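Local structure of bacteriocin (Pseudomonas syringae pv. tomato, 4FZL) at residues V196-P201 and F221-I226; G86-S91 and A110-P115. The protein is a colicin M-like bacteriocin that binds calcium and degrades lipid II, the lipid-linked precursor of the bacterial cell wall, probably as a phosphatase. All blocks are in the same frame, centred on the assembly; numbering follows the deposited sequence. Where two conformers were deposited one is given.

Interaction 1: residues V196-P201 and F221-I226; sequences VYDANP and FTSYSI. With EDO (1,2-ethanediol), chain I.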
loop_
_atom_site.group_PDB
_atom_site.type_symbol
_atom_site.label_atom_id
_atom_site.label_comp_id
_atom_site.label_asym_id
_atom_site.label_seq_id
_atom_site.Cartn_x
_atom_site.Cartn_y
_atom_site.Cartn_z
ATOM N N VAL A 196 -5.822 -8.009 -6.683
ATOM C CA VAL A 196 -6.012 -9.056 -5.698
ATOM C C VAL A 196 -4.753 -9.178 -4.845
ATOM O O VAL A 196 -3.626 -9.354 -5.398
ATOM C CB VAL A 196 -6.338 -10.340 -6.330
ATOM C CG1 VAL A 196 -6.308 -11.529 -5.326
ATOM C CG2 VAL A 196 -7.697 -10.133 -7.008
ATOM N N TYR A 197 -4.940 -9.087 -3.515
ATOM C CA TYR A 197 -3.868 -9.305 -2.577
ATOM C C TYR A 197 -3.886 -10.783 -2.132
ATOM O O TYR A 197 -4.789 -11.202 -1.442
ATOM C CB TYR A 197 -4.036 -8.397 -1.358
ATOM C CG TYR A 197 -2.903 -8.455 -0.394
ATOM C CD1 TYR A 197 -1.809 -7.625 -0.563
ATOM C CD2 TYR A 197 -2.885 -9.332 0.638
ATOM C CE1 TYR A 197 -0.782 -7.508 0.368
ATOM C CE2 TYR A 197 -1.848 -9.370 1.516
ATOM C CZ TYR A 197 -0.803 -8.440 1.417
ATOM O OH TYR A 197 0.207 -8.516 2.290
ATOM N N ASP A 198 -2.915 -11.547 -2.590
ATOM C CA ASP A 198 -2.731 -12.932 -2.124
ATOM C C ASP A 198 -2.010 -12.937 -0.791
ATOM O O ASP A 198 -0.837 -12.523 -0.705
ATOM C CB ASP A 198 -1.931 -13.725 -3.158
ATOM C CG ASP A 198 -1.819 -15.229 -2.816
ATOM O OD1 ASP A 198 -1.426 -15.954 -3.739
ATOM O OD2 ASP A 198 -2.080 -15.664 -1.651
ATOM N N ALA A 199 -2.758 -13.266 0.268
ATOM C CA ALA A 199 -2.304 -13.141 1.660
ATOM C C ALA A 199 -1.556 -14.392 2.162
ATOM O O ALA A 199 -1.100 -14.480 3.298
ATOM C CB ALA A 199 -3.463 -12.809 2.581
ATOM N N ASN A 200 -1.294 -15.334 1.270
ATOM C CA ASN A 200 -0.448 -16.485 1.652
ATOM C C ASN A 200 0.942 -15.943 1.923
ATOM O O ASN A 200 1.516 -15.292 1.052
ATOM C CB ASN A 200 -0.462 -17.551 0.549
ATOM C CG ASN A 200 0.306 -18.819 0.941
ATOM O OD1 ASN A 200 1.281 -18.787 1.671
ATOM N ND2 ASN A 200 -0.144 -19.940 0.436
ATOM N N PRO A 201 1.484 -16.174 3.136
ATOM C CA PRO A 201 2.810 -15.616 3.461
ATOM C C PRO A 201 3.931 -16.066 2.494
ATOM O O PRO A 201 4.909 -15.359 2.321
ATOM C CB PRO A 201 3.098 -16.144 4.871
ATOM C CG PRO A 201 1.822 -16.719 5.374
ATOM C CD PRO A 201 0.873 -16.913 4.260
ATOM N N PHE A 221 -4.999 -16.827 7.113
ATOM C CA PHE A 221 -5.008 -15.652 6.240
ATOM C C PHE A 221 -6.204 -15.772 5.299
ATOM O O PHE A 221 -6.689 -16.901 4.924
ATOM C CB PHE A 221 -3.721 -15.580 5.449
ATOM C CG PHE A 221 -3.518 -16.751 4.520
ATOM C CD1 PHE A 221 -4.030 -16.750 3.230
ATOM C CD2 PHE A 221 -2.736 -17.810 4.935
ATOM C CE1 PHE A 221 -3.795 -17.809 2.370
ATOM C CE2 PHE A 221 -2.512 -18.884 4.099
ATOM C CZ PHE A 221 -3.046 -18.882 2.807
ATOM N N THR A 222 -6.680 -14.595 4.846
ATOM C CA THR A 222 -7.687 -14.550 3.769
ATOM C C THR A 222 -7.274 -13.475 2.792
ATOM O O THR A 222 -7.035 -12.323 3.168
ATOM C CB THR A 222 -9.098 -14.255 4.305
ATOM O OG1 THR A 222 -9.389 -15.237 5.312
ATOM C CG2 THR A 222 -10.163 -14.352 3.172
ATOM N N SER A 223 -7.151 -13.885 1.531
ATOM C CA SER A 223 -6.838 -12.962 0.439
ATOM C C SER A 223 -8.028 -12.009 0.268
ATOM O O SER A 223 -9.153 -12.287 0.689
ATOM C CB SER A 223 -6.553 -13.788 -0.847
ATOM O OG SER A 223 -5.365 -14.572 -0.609
ATOM N N TYR A 224 -7.800 -10.911 -0.418
ATOM C CA TYR A 224 -8.787 -9.876 -0.533
ATOM C C TYR A 224 -8.484 -8.960 -1.706
ATOM O O TYR A 224 -7.382 -9.006 -2.287
ATOM C CB TYR A 224 -8.849 -9.107 0.799
ATOM C CG TYR A 224 -7.548 -8.398 1.203
ATOM C CD1 TYR A 224 -7.240 -7.138 0.701
ATOM C CD2 TYR A 224 -6.602 -9.014 2.034
ATOM C CE1 TYR A 224 -6.091 -6.508 1.148
ATOM C CE2 TYR A 224 -5.403 -8.385 2.400
ATOM C CZ TYR A 224 -5.188 -7.126 1.951
ATOM O OH TYR A 224 -4.021 -6.477 2.291
ATOM N N SER A 225 -9.431 -8.075 -1.991
ATOM C CA SER A 225 -9.366 -7.131 -3.111
ATOM C C SER A 225 -8.862 -5.805 -2.548
ATOM O O SER A 225 -9.350 -5.313 -1.543
ATOM C CB SER A 225 -10.770 -7.055 -3.754
ATOM O OG SER A 225 -10.828 -5.993 -4.697
ATOM N N ILE A 226 -7.964 -5.164 -3.315
ATOM C CA ILE A 226 -7.524 -3.836 -3.071
ATOM C C ILE A 226 -8.156 -2.972 -4.182
ATOM O O ILE A 226 -7.842 -3.106 -5.380
ATOM C CB ILE A 226 -5.985 -3.689 -3.024
ATOM C CG1 ILE A 226 -5.399 -4.527 -1.880
ATOM C CG2 ILE A 226 -5.561 -2.218 -2.833
ATOM C CD1 ILE A 226 -3.937 -4.327 -1.621
HETATM C C1 EDO I . -6.137 -20.442 4.182
HETATM O O1 EDO I . -6.854 -19.191 3.996
HETATM C C2 EDO I . -5.105 -20.371 5.335
HETATM O O2 EDO I . -5.660 -19.717 6.422
#
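Tyr197 and Tyr224 carry this contact, their side chains running side by side and pointing the same way. The ring planes are 21° apart but slid past each other, with centroids 4.7 Å apart, so the overlap is slight. What lies over the centre of the Tyr197 ring is the hydroxyl of Tyr224, with OH 3.4 Å above the plane, while Tyr197 CB sits over the Tyr224 face in a CH-pi contact. Tyr197 CG, anti to the backbone N (chi1 -174°), lies 3.5 Å from Tyr224 OH, which is hydrogen-bonded to Ala100 O. Ile226 CD1 touches CB and CD1 of Tyr197, and its side chain also packs on helix 159-165.

Backbone bonding holds the two tyrosines in register. Tyr197 and Tyr224 form an antiparallel hydrogen-bonded pair, with Tyr197 N to Tyr224 O at 2.7 Å and Tyr224 N to Tyr197 O at 3.2 Å; Val196 and Ser225 make the adjoining non-hydrogen-bonded pair. Here the end of strand 184-197 meets the start of strand 224-227 in the mixed sheet, close to the calcium-binding residues Leu165 and Asp195.

Beyond the strands, side chains take over the polar bonding. Ser223 carries its hydroxyl one bond from CB, close to the backbone, so OG can accept the N-H of Ala199 at 3.0 Å. Asp198 OD2 accepts the N-H of Asn200, closing an Asx turn.

The turn packs on Phe221: Asn200 CA lies over its ring centre in a CH-pi contact, 3.7 Å from the centroid, and Pro201 CD touches CD2. Ala199, with nothing beyond CB, fits between Phe221 CB, 4.0 Å from its CB, and Thr222 O. The opposite face of the ring meets C2 of a 1,2-ethanediol, probably from the crystallisation liquor, whose O2 accepts the N-H of Phe221.

Interaction 2: residues G86-S91 and A110-P115; sequences GNHVLS and APLTFP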
loop_
_atom_site.group_PDB
_atom_site.type_symbol
_atom_site.label_atom_id
_atom_site.label_comp_id
_atom_site.label_asym_id
_atom_site.label_seq_id
_atom_site.Cartn_x
_atom_site.Cartn_y
_atom_site.Cartn_z
ATOM N N GLY A 86 -14.444 -1.598 9.933
ATOM C CA GLY A 86 -14.932 -0.828 8.772
ATOM C C GLY A 86 -14.037 -0.604 7.561
ATOM O O GLY A 86 -13.489 -1.539 6.974
ATOM N N ASN A 87 -13.983 0.641 7.105
ATOM C CA ASN A 87 -13.379 0.918 5.835
ATOM C C ASN A 87 -11.855 1.176 5.998
ATOM O O ASN A 87 -11.431 2.259 6.342
ATOM C CB ASN A 87 -14.067 2.132 5.168
ATOM C CG ASN A 87 -15.446 1.805 4.553
ATOM O OD1 ASN A 87 -16.098 0.792 4.880
ATOM N ND2 ASN A 87 -15.904 2.686 3.659
ATOM N N HIS A 88 -11.021 0.176 5.723
ATOM C CA HIS A 88 -9.571 0.382 5.813
ATOM C C HIS A 88 -9.056 1.078 4.600
ATOM O O HIS A 88 -9.457 0.789 3.478
ATOM C CB HIS A 88 -8.827 -0.959 5.970
ATOM C CG HIS A 88 -8.878 -1.479 7.371
ATOM N ND1 HIS A 88 -7.873 -1.289 8.270
ATOM C CD2 HIS A 88 -9.902 -2.156 8.041
ATOM C CE1 HIS A 88 -8.233 -1.830 9.446
ATOM N NE2 HIS A 88 -9.492 -2.326 9.323
ATOM N N VAL A 89 -8.092 1.937 4.816
ATOM C CA VAL A 89 -7.503 2.747 3.797
ATOM C C VAL A 89 -5.995 2.718 4.027
ATOM O O VAL A 89 -5.493 3.049 5.103
ATOM C CB VAL A 89 -7.988 4.215 3.882
ATOM C CG1 VAL A 89 -7.359 5.038 2.740
ATOM C CG2 VAL A 89 -9.536 4.268 3.812
ATOM N N LEU A 90 -5.282 2.489 2.957
ATOM C CA LEU A 90 -3.834 2.523 2.905
ATOM C C LEU A 90 -3.291 3.939 2.581
ATOM O O LEU A 90 -3.681 4.589 1.654
ATOM C CB LEU A 90 -3.256 1.558 1.897
ATOM C CG LEU A 90 -3.624 0.074 2.051
ATOM C CD1 LEU A 90 -3.216 -0.908 0.927
ATOM C CD2 LEU A 90 -3.101 -0.443 3.396
ATOM N N SER A 91 -2.374 4.392 3.410
ATOM C CA SER A 91 -1.842 5.668 3.207
ATOM C C SER A 91 -0.798 5.903 2.121
ATOM O O SER A 91 -0.589 7.057 1.721
ATOM C CB SER A 91 -1.254 6.125 4.556
ATOM O OG SER A 91 0.093 5.731 4.759
ATOM N N ALA A 110 -12.280 -8.642 3.870
ATOM C CA ALA A 110 -12.958 -7.388 3.464
ATOM C C ALA A 110 -12.114 -6.669 2.428
ATOM O O ALA A 110 -10.890 -6.695 2.515
ATOM C CB ALA A 110 -13.174 -6.464 4.672
ATOM N N PRO A 111 -12.733 -6.027 1.427
ATOM C CA PRO A 111 -11.898 -5.173 0.565
ATOM C C PRO A 111 -11.203 -4.037 1.334
ATOM O O PRO A 111 -11.722 -3.604 2.374
ATOM C CB PRO A 111 -12.902 -4.562 -0.418
ATOM C CG PRO A 111 -14.176 -5.307 -0.250
ATOM C CD PRO A 111 -14.156 -5.942 1.100
ATOM N N LEU A 112 -10.057 -3.510 0.832
ATOM C CA LEU A 112 -9.261 -2.430 1.443
ATOM C C LEU A 112 -9.190 -1.404 0.283
ATOM O O LEU A 112 -9.256 -1.764 -0.929
ATOM C CB LEU A 112 -7.840 -3.062 1.822
ATOM C CG LEU A 112 -6.548 -2.447 2.183
ATOM C CD1 LEU A 112 -6.776 -1.718 3.474
ATOM C CD2 LEU A 112 -5.457 -3.445 2.488
ATOM N N THR A 113 -9.049 -0.133 0.626
ATOM C CA THR A 113 -8.889 0.953 -0.346
ATOM C C THR A 113 -7.499 1.482 -0.348
ATOM O O THR A 113 -6.953 1.722 0.726
ATOM C CB THR A 113 -9.902 2.064 -0.096
ATOM O OG1 THR A 113 -11.212 1.489 -0.167
ATOM C CG2 THR A 113 -9.723 3.214 -1.079
ATOM N N PHE A 114 -6.897 1.640 -1.526
ATOM C CA PHE A 114 -5.597 2.230 -1.717
ATOM C C PHE A 114 -5.791 3.388 -2.692
ATOM O O PHE A 114 -5.748 3.198 -3.863
ATOM C CB PHE A 114 -4.565 1.240 -2.270
ATOM C CG PHE A 114 -3.116 1.636 -2.052
ATOM C CD1 PHE A 114 -2.707 2.882 -1.668
ATOM C CD2 PHE A 114 -2.130 0.734 -2.278
ATOM C CE1 PHE A 114 -1.392 3.187 -1.463
ATOM C CE2 PHE A 114 -0.799 1.038 -2.146
ATOM C CZ PHE A 114 -0.431 2.290 -1.733
ATOM N N PRO A 115 -6.139 4.574 -2.179
ATOM C CA PRO A 115 -6.448 5.682 -3.116
ATOM C C PRO A 115 -5.336 5.869 -4.166
ATOM O O PRO A 115 -4.142 5.856 -3.796
ATOM C CB PRO A 115 -6.601 6.893 -2.198
ATOM C CG PRO A 115 -7.038 6.240 -0.882
ATOM C CD PRO A 115 -6.261 4.976 -0.764
HETATM O O HOH W 1 -11.483 -2.478 4.878
HETATM O O HOH W 2 -12.063 0.950 2.445
#
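Leu90 packs against both Leu112 and Phe114, its side chain crossing each at about a right angle. CG lies anti to the carbonyl carbon (chi1 -57°); beyond it, CD1 reaches Leu112 CD2 at 3.7 Å and Phe114 CD2 at 3.8 Å. Leu90 CB stands over the Phe114 face, offset toward the rim, in a CH-pi contact. Branched leucines and a flat phenylalanine fill this buried side, which helices 96-106 and 159-165 also line. Leu112 CD1 meets His88 CB.

The other side, with Val89 and Thr113, is looser and partly exposed. Val89 CG1 touches Pro115 CD, and a water links His88 O to Thr113 OG1 at 2.8 Å to each. A second water lies separately at the Gly86 end, at the edge of the His88 ring.

Between the two sides run the backbone bonds of a single bridge: Thr113 N to His88 O at 3.0 Å, and Leu90 N to Thr113 O at 2.9 Å, nearly straight with an N-H...O angle of 169°. Gly86 O, His88 N and Pro111 O are joined through the second water rather than to one another, which implies that the direct pairing ends at His88 and hydration carries the contact on toward Gly86.

How the interactions relate
From the N terminus, the chain first reaches 86-91, in the loop after helix 59-70. It then runs through helix 96-106 and returns as 110-115, where interaction 2 closes the loop. Only afterwards, beyond the long strands 142-153 and 167-178, does 196-201 leave strand 184-197; helices 205-208 and 210-216 intervene before 221-226 closes interaction 1. The loops therefore follow in series, neither nested nor crossed. They meet through neighbouring strands: 112-113 runs parallel to 224-227, with a probable hydrogen bond from Leu112 N to Ser225 O at 3.1 Å, and Ile226 packs on Phe114. Interaction 2 joins the 86-91 loop to edge strand 112-113; interaction 1 joins strand 224-227 to the end of 184-197, near the calcium-binding residues.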